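Local coordinates for protein succinylglutamate desuccinylase/aspartoacylase (Shewanella frigidimarina, PDB 3LWU) that binds zinc and is probably a hydrolase acting on ester bonds, as in the succinylglutamate desuccinylase/aspartoacylase family, at residues V28-L33 with A175-A180; Q132-E137 with C148-M153. All coordinates share one frame; numbering follows the deposited sequence.

Contact 1: residues V28-L33 with A175-A180; sequences VQVGEL and AVNLQA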
loop_
_atom_site.group_PDB
_atom_site.type_symbol
_atom_site.label_atom_id
_atom_site.label_comp_id
_atom_site.label_asym_id
_atom_site.label_seq_id
_atom_site.Cartn_x
_atom_site.Cartn_y
_atom_site.Cartn_z
ATOM N N VAL A 28 10.178 -10.612 24.350
ATOM C CA VAL A 28 9.551 -11.819 23.850
ATOM C C VAL A 28 9.537 -11.783 22.328
ATOM O O VAL A 28 9.185 -10.745 21.724
ATOM C CB VAL A 28 8.120 -11.934 24.342
ATOM C CG1 VAL A 28 7.411 -13.058 23.616
ATOM C CG2 VAL A 28 8.122 -12.251 25.836
ATOM N N GLN A 29 9.916 -12.896 21.711
ATOM C CA GLN A 29 9.920 -12.984 20.255
ATOM C C GLN A 29 8.563 -13.437 19.729
ATOM O O GLN A 29 8.075 -14.489 20.115
ATOM C CB GLN A 29 11.028 -13.904 19.758
ATOM C CG GLN A 29 11.215 -13.767 18.217
ATOM C CD GLN A 29 12.410 -14.566 17.664
ATOM O OE1 GLN A 29 13.435 -14.690 18.304
ATOM N NE2 GLN A 29 12.260 -15.090 16.470
ATOM N N VAL A 30 7.980 -12.649 18.836
ATOM C CA VAL A 30 6.621 -12.868 18.363
ATOM C C VAL A 30 6.519 -13.281 16.903
ATOM O O VAL A 30 5.423 -13.614 16.445
ATOM C CB VAL A 30 5.715 -11.663 18.648
ATOM C CG1 VAL A 30 5.619 -11.438 20.210
ATOM C CG2 VAL A 30 6.146 -10.346 17.896
ATOM N N GLY A 31 7.656 -13.284 16.194
ATOM C CA GLY A 31 7.726 -13.621 14.795
ATOM C C GLY A 31 9.111 -13.331 14.241
ATOM O O GLY A 31 10.028 -13.047 14.995
ATOM N N GLU A 32 9.254 -13.377 12.923
ATOM C CA GLU A 32 10.554 -13.243 12.277
ATOM C C GLU A 32 10.387 -12.680 10.859
ATOM O O GLU A 32 9.510 -13.084 10.125
ATOM C CB GLU A 32 11.182 -14.631 12.223
ATOM C CG GLU A 32 12.638 -14.694 11.880
ATOM C CD GLU A 32 13.172 -16.147 11.762
ATOM O OE1 GLU A 32 12.340 -17.127 11.591
ATOM O OE2 GLU A 32 14.435 -16.283 11.890
ATOM N N LEU A 33 11.270 -11.758 10.464
ATOM C CA LEU A 33 11.229 -11.145 9.138
ATOM C C LEU A 33 12.117 -11.901 8.159
ATOM O O LEU A 33 13.029 -12.571 8.571
ATOM C CB LEU A 33 11.648 -9.691 9.241
ATOM C CG LEU A 33 10.745 -8.792 10.099
ATOM C CD1 LEU A 33 11.349 -7.413 10.257
ATOM C CD2 LEU A 33 9.385 -8.652 9.474
ATOM N N ALA A 175 -0.685 -13.208 18.088
ATOM C CA ALA A 175 -1.827 -13.141 18.994
ATOM C C ALA A 175 -1.655 -14.162 20.112
ATOM O O ALA A 175 -1.807 -13.817 21.286
ATOM C CB ALA A 175 -3.117 -13.326 18.232
ATOM N N VAL A 176 -1.266 -15.387 19.752
ATOM C CA VAL A 176 -1.044 -16.442 20.702
ATOM C C VAL A 176 0.044 -16.099 21.745
ATOM O O VAL A 176 -0.144 -16.364 22.938
ATOM C CB VAL A 176 -0.732 -17.778 19.975
ATOM C CG1 VAL A 176 -0.129 -18.785 20.910
ATOM C CG2 VAL A 176 -1.995 -18.319 19.373
ATOM N N ASN A 177 1.164 -15.514 21.307
ATOM C CA ASN A 177 2.243 -15.158 22.223
ATOM C C ASN A 177 1.765 -14.109 23.236
ATOM O O ASN A 177 2.092 -14.164 24.420
ATOM C CB ASN A 177 3.438 -14.585 21.441
ATOM C CG ASN A 177 4.389 -15.643 20.966
ATOM O OD1 ASN A 177 4.518 -15.903 19.760
ATOM N ND2 ASN A 177 5.098 -16.224 21.884
ATOM N N LEU A 178 0.977 -13.149 22.768
ATOM C CA LEU A 178 0.426 -12.138 23.673
ATOM C C LEU A 178 -0.588 -12.742 24.644
ATOM O O LEU A 178 -0.619 -12.389 25.818
ATOM C CB LEU A 178 -0.216 -11.000 22.898
ATOM C CG LEU A 178 0.744 -10.216 21.966
ATOM C CD1 LEU A 178 -0.024 -9.134 21.215
ATOM C CD2 LEU A 178 1.971 -9.614 22.684
ATOM N N GLN A 179 -1.415 -13.648 24.135
ATOM C CA GLN A 179 -2.522 -14.212 24.865
ATOM C C GLN A 179 -1.992 -15.110 25.989
ATOM O O GLN A 179 -2.579 -15.147 27.107
ATOM C CB GLN A 179 -3.420 -14.996 23.886
ATOM C CG GLN A 179 -4.706 -15.568 24.471
ATOM C CD GLN A 179 -5.657 -16.176 23.413
ATOM O OE1 GLN A 179 -5.600 -15.852 22.221
ATOM N NE2 GLN A 179 -6.551 -17.040 23.867
ATOM N N ALA A 180 -0.905 -15.834 25.697
ATOM C CA ALA A 180 -0.256 -16.716 26.684
ATOM C C ALA A 180 0.139 -15.924 27.918
ATOM O O ALA A 180 -0.047 -16.396 29.033
ATOM C CB ALA A 180 0.969 -17.386 26.100
#
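Asn177, on helix 170-182, packs against strand 24-32 beside Gln29, with Val28 and Val30 to either side in sequence, and every close pair of the contact runs through it. Its CB packs on Val30 CG1 at 4.0 Å, aliphatic carbon against aliphatic carbon. Further out, the amide carbon CG sits 4.0 Å from Gln29 O, so the flat end of the side chain lies next to the strand backbone, and Val28 CG1 lies near the amide. CB already points at the strand, and CG, anti to the carbonyl carbon of Asn177 (chi1 -88°), carries the amide alongside Gln29 O. The local axes are nearly antiparallel (167°), and the nearest CA pair is Val30 and Asn177, 6.3 Å apart.

Behind this first layer, Val30 also packs on Leu39 and Val41 of the neighbouring strand. Val30 and Gly31 both make backbone hydrogen bonds with Leu39, and with the nearly helical psi of Val30 this is consistent with a classic beta bulge. On the helix, Leu178 turns to Tyr57 and Gln59, so the helix covers strand 56-60 of the carboxypeptidase-like catalytic domain. Glu32 forms a salt bridge with Arg342 of the second subunit. Between strand and helix themselves no hydrogen bond forms: 141 Å² of buried surface is held by van der Waals packing, with no directional bond to fix the fit.

Contact 2: residues Q132-E137 with C148-M153; sequences QNWYAE and CAYRSM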
loop_
_atom_site.group_PDB
_atom_site.type_symbol
_atom_site.label_atom_id
_atom_site.label_comp_id
_atom_site.label_asym_id
_atom_site.label_seq_id
_atom_site.Cartn_x
_atom_site.Cartn_y
_atom_site.Cartn_z
ATOM N N GLN A 132 -18.487 -28.830 30.506
ATOM C CA GLN A 132 -19.135 -29.863 31.333
ATOM C C GLN A 132 -18.098 -30.903 31.766
ATOM O O GLN A 132 -18.050 -31.308 32.919
ATOM C CB GLN A 132 -20.271 -30.595 30.582
ATOM C CG GLN A 132 -21.236 -29.733 29.727
ATOM C CD GLN A 132 -22.056 -30.579 28.727
ATOM O OE1 GLN A 132 -21.707 -30.686 27.539
ATOM N NE2 GLN A 132 -23.138 -31.193 29.213
ATOM N N ASN A 133 -17.275 -31.326 30.816
ATOM C CA ASN A 133 -16.269 -32.346 31.065
ATOM C C ASN A 133 -15.129 -31.855 31.953
ATOM O O ASN A 133 -14.744 -32.536 32.918
ATOM C CB ASN A 133 -15.691 -32.828 29.735
ATOM C CG ASN A 133 -14.878 -34.087 29.892
ATOM O OD1 ASN A 133 -15.431 -35.185 29.893
ATOM N ND2 ASN A 133 -13.560 -33.939 30.046
ATOM N N TRP A 134 -14.592 -30.674 31.623
ATOM C CA TRP A 134 -13.460 -30.131 32.349
ATOM C C TRP A 134 -13.842 -29.947 33.816
ATOM O O TRP A 134 -13.071 -30.323 34.732
ATOM C CB TRP A 134 -12.937 -28.798 31.725
ATOM C CG TRP A 134 -11.630 -28.397 32.371
ATOM C CD1 TRP A 134 -10.368 -28.705 31.933
ATOM C CD2 TRP A 134 -11.455 -27.677 33.610
ATOM N NE1 TRP A 134 -9.427 -28.203 32.807
ATOM C CE2 TRP A 134 -10.068 -27.573 33.841
ATOM C CE3 TRP A 134 -12.336 -27.087 34.525
ATOM C CZ2 TRP A 134 -9.549 -26.937 34.958
ATOM C CZ3 TRP A 134 -11.810 -26.443 35.638
ATOM C CH2 TRP A 134 -10.435 -26.380 35.847
ATOM N N TYR A 135 -15.046 -29.399 34.023
ATOM C CA TYR A 135 -15.594 -29.115 35.367
ATOM C C TYR A 135 -15.813 -30.386 36.175
ATOM O O TYR A 135 -15.540 -30.396 37.377
ATOM C CB TYR A 135 -16.913 -28.322 35.274
ATOM C CG TYR A 135 -17.556 -27.953 36.622
ATOM C CD1 TYR A 135 -17.223 -26.765 37.275
ATOM C CD2 TYR A 135 -18.513 -28.785 37.224
ATOM C CE1 TYR A 135 -17.799 -26.412 38.504
ATOM C CE2 TYR A 135 -19.108 -28.445 38.457
ATOM C CZ TYR A 135 -18.739 -27.252 39.088
ATOM O OH TYR A 135 -19.310 -26.890 40.287
ATOM N N ALA A 136 -16.330 -31.432 35.515
ATOM C CA ALA A 136 -16.510 -32.745 36.138
ATOM C C ALA A 136 -15.183 -33.308 36.654
ATOM O O ALA A 136 -15.140 -33.858 37.751
ATOM C CB ALA A 136 -17.206 -33.736 35.157
ATOM N N GLU A 137 -14.102 -33.115 35.894
ATOM C CA GLU A 137 -12.767 -33.612 36.288
ATOM C C GLU A 137 -12.091 -32.790 37.393
ATOM O O GLU A 137 -11.100 -33.223 37.984
ATOM C CB GLU A 137 -11.832 -33.669 35.066
ATOM C CG GLU A 137 -11.779 -35.045 34.393
ATOM C CD GLU A 137 -11.449 -34.969 32.908
ATOM O OE1 GLU A 137 -10.464 -34.276 32.539
ATOM O OE2 GLU A 137 -12.186 -35.604 32.113
ATOM N N CYS A 148 -6.760 -21.946 39.591
ATOM C CA CYS A 148 -5.360 -22.203 39.234
ATOM C C CYS A 148 -5.223 -23.275 38.159
ATOM O O CYS A 148 -4.471 -23.101 37.191
ATOM C CB CYS A 148 -4.552 -22.615 40.456
ATOM S SG CYS A 148 -2.849 -23.053 40.075
ATOM N N ALA A 149 -5.947 -24.392 38.299
ATOM C CA ALA A 149 -5.903 -25.439 37.256
ATOM C C ALA A 149 -6.381 -24.918 35.901
ATOM O O ALA A 149 -5.765 -25.160 34.858
ATOM C CB ALA A 149 -6.720 -26.642 37.651
ATOM N N TYR A 150 -7.485 -24.185 35.930
ATOM C CA TYR A 150 -8.081 -23.634 34.730
ATOM C C TYR A 150 -7.142 -22.677 34.023
ATOM O O TYR A 150 -7.093 -22.685 32.820
ATOM C CB TYR A 150 -9.383 -22.910 35.063
ATOM C CG TYR A 150 -10.346 -22.732 33.912
ATOM C CD1 TYR A 150 -11.009 -23.821 33.372
ATOM C CD2 TYR A 150 -10.656 -21.475 33.418
ATOM C CE1 TYR A 150 -11.921 -23.679 32.317
ATOM C CE2 TYR A 150 -11.576 -21.316 32.362
ATOM C CZ TYR A 150 -12.192 -22.427 31.825
ATOM O OH TYR A 150 -13.107 -22.309 30.827
ATOM N N ARG A 151 -6.419 -21.854 34.768
ATOM C CA ARG A 151 -5.454 -20.927 34.191
ATOM C C ARG A 151 -4.284 -21.673 33.554
ATOM O O ARG A 151 -3.851 -21.306 32.449
ATOM C CB ARG A 151 -4.948 -19.905 35.233
ATOM C CG ARG A 151 -3.743 -19.090 34.821
ATOM C CD ARG A 151 -3.455 -17.959 35.829
ATOM N NE ARG A 151 -4.434 -16.860 35.717
ATOM C CZ ARG A 151 -5.458 -16.645 36.557
ATOM N NH1 ARG A 151 -5.657 -17.430 37.603
ATOM N NH2 ARG A 151 -6.296 -15.625 36.349
ATOM N N SER A 152 -3.762 -22.695 34.235
ATOM C CA SER A 152 -2.696 -23.524 33.631
ATOM C C SER A 152 -3.110 -24.104 32.296
ATOM O O SER A 152 -2.289 -24.170 31.387
ATOM C CB SER A 152 -2.298 -24.693 34.505
ATOM O OG SER A 152 -1.977 -24.214 35.784
HETATM N N MSE A 153 -4.365 -24.540 32.199
HETATM C CA MSE A 153 -4.875 -25.139 30.977
HETATM C C MSE A 153 -4.963 -24.101 29.879
HETATM O O MSE A 153 -4.561 -24.383 28.746
HETATM C CB MSE A 153 -6.243 -25.790 31.186
HETATM C CG MSE A 153 -6.839 -26.355 29.896
HETATM SE SE MSE A 153 -8.005 -25.128 28.975
HETATM C CE MSE A 153 -9.391 -24.945 30.375
#
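Helices 131-138 and 143-160, consecutive in the chain and joined by a short link, fold back on each other in the carboxypeptidase-like catalytic domain. Their local axes cross at 133°, 11.8 Å apart at the closest, a wide spacing that a single large side chain bridges. That side chain is Trp134, whose CG lies anti to the backbone N (chi1 -171°), sending the indole out across the gap.

Tyr150 meets it in an edge-to-face (T-shaped) stack: the phenol's edge points at the face of the six-membered indole ring, planes at 74° and centroids 4.8 Å apart. Tyr150 CD1 lies over the face, 3.6 Å from Trp134 CZ3, while the indole's CZ2 comes as near to the backbone N and CA of Tyr150. Over the five-membered ring, on the same face, the methyl CE of selenomethionine Met153 forms a CH-pi contact 4.2 Å from the centroid. Ala149 backs the benzo rim, with its CB 3.9 Å from Trp134 CZ2. Beyond the pair, the Tyr150 hydroxyl is hydrogen-bonded to Pro237 O, tying this layer to helix 230-247. Within helix 143-160, Cys148 O accepts from Ser152 N and Ser152 OG, each 3.1 Å away and approaching from opposite faces of the carbonyl plane.

Both contacts lie away from the zinc site, and each is only partly buried. The centre of contact 1, which joins a sheet strand to a helix far along the sequence, lies about 18 Å from the centre of the chain; that of contact 2, which joins two neighbouring helices, about 27 Å. They share no element, but helix 143-160 of contact 2 is followed in the chain by helix 170-182 of contact 1, and their nearest atoms are about 7 Å apart. Contact 1 is thin, an asparagine against valines and backbone, beside a strand whose Glu32 binds a second subunit, with Leu33 just after it touching a third. Contact 2 is aromatic and touches no other chain.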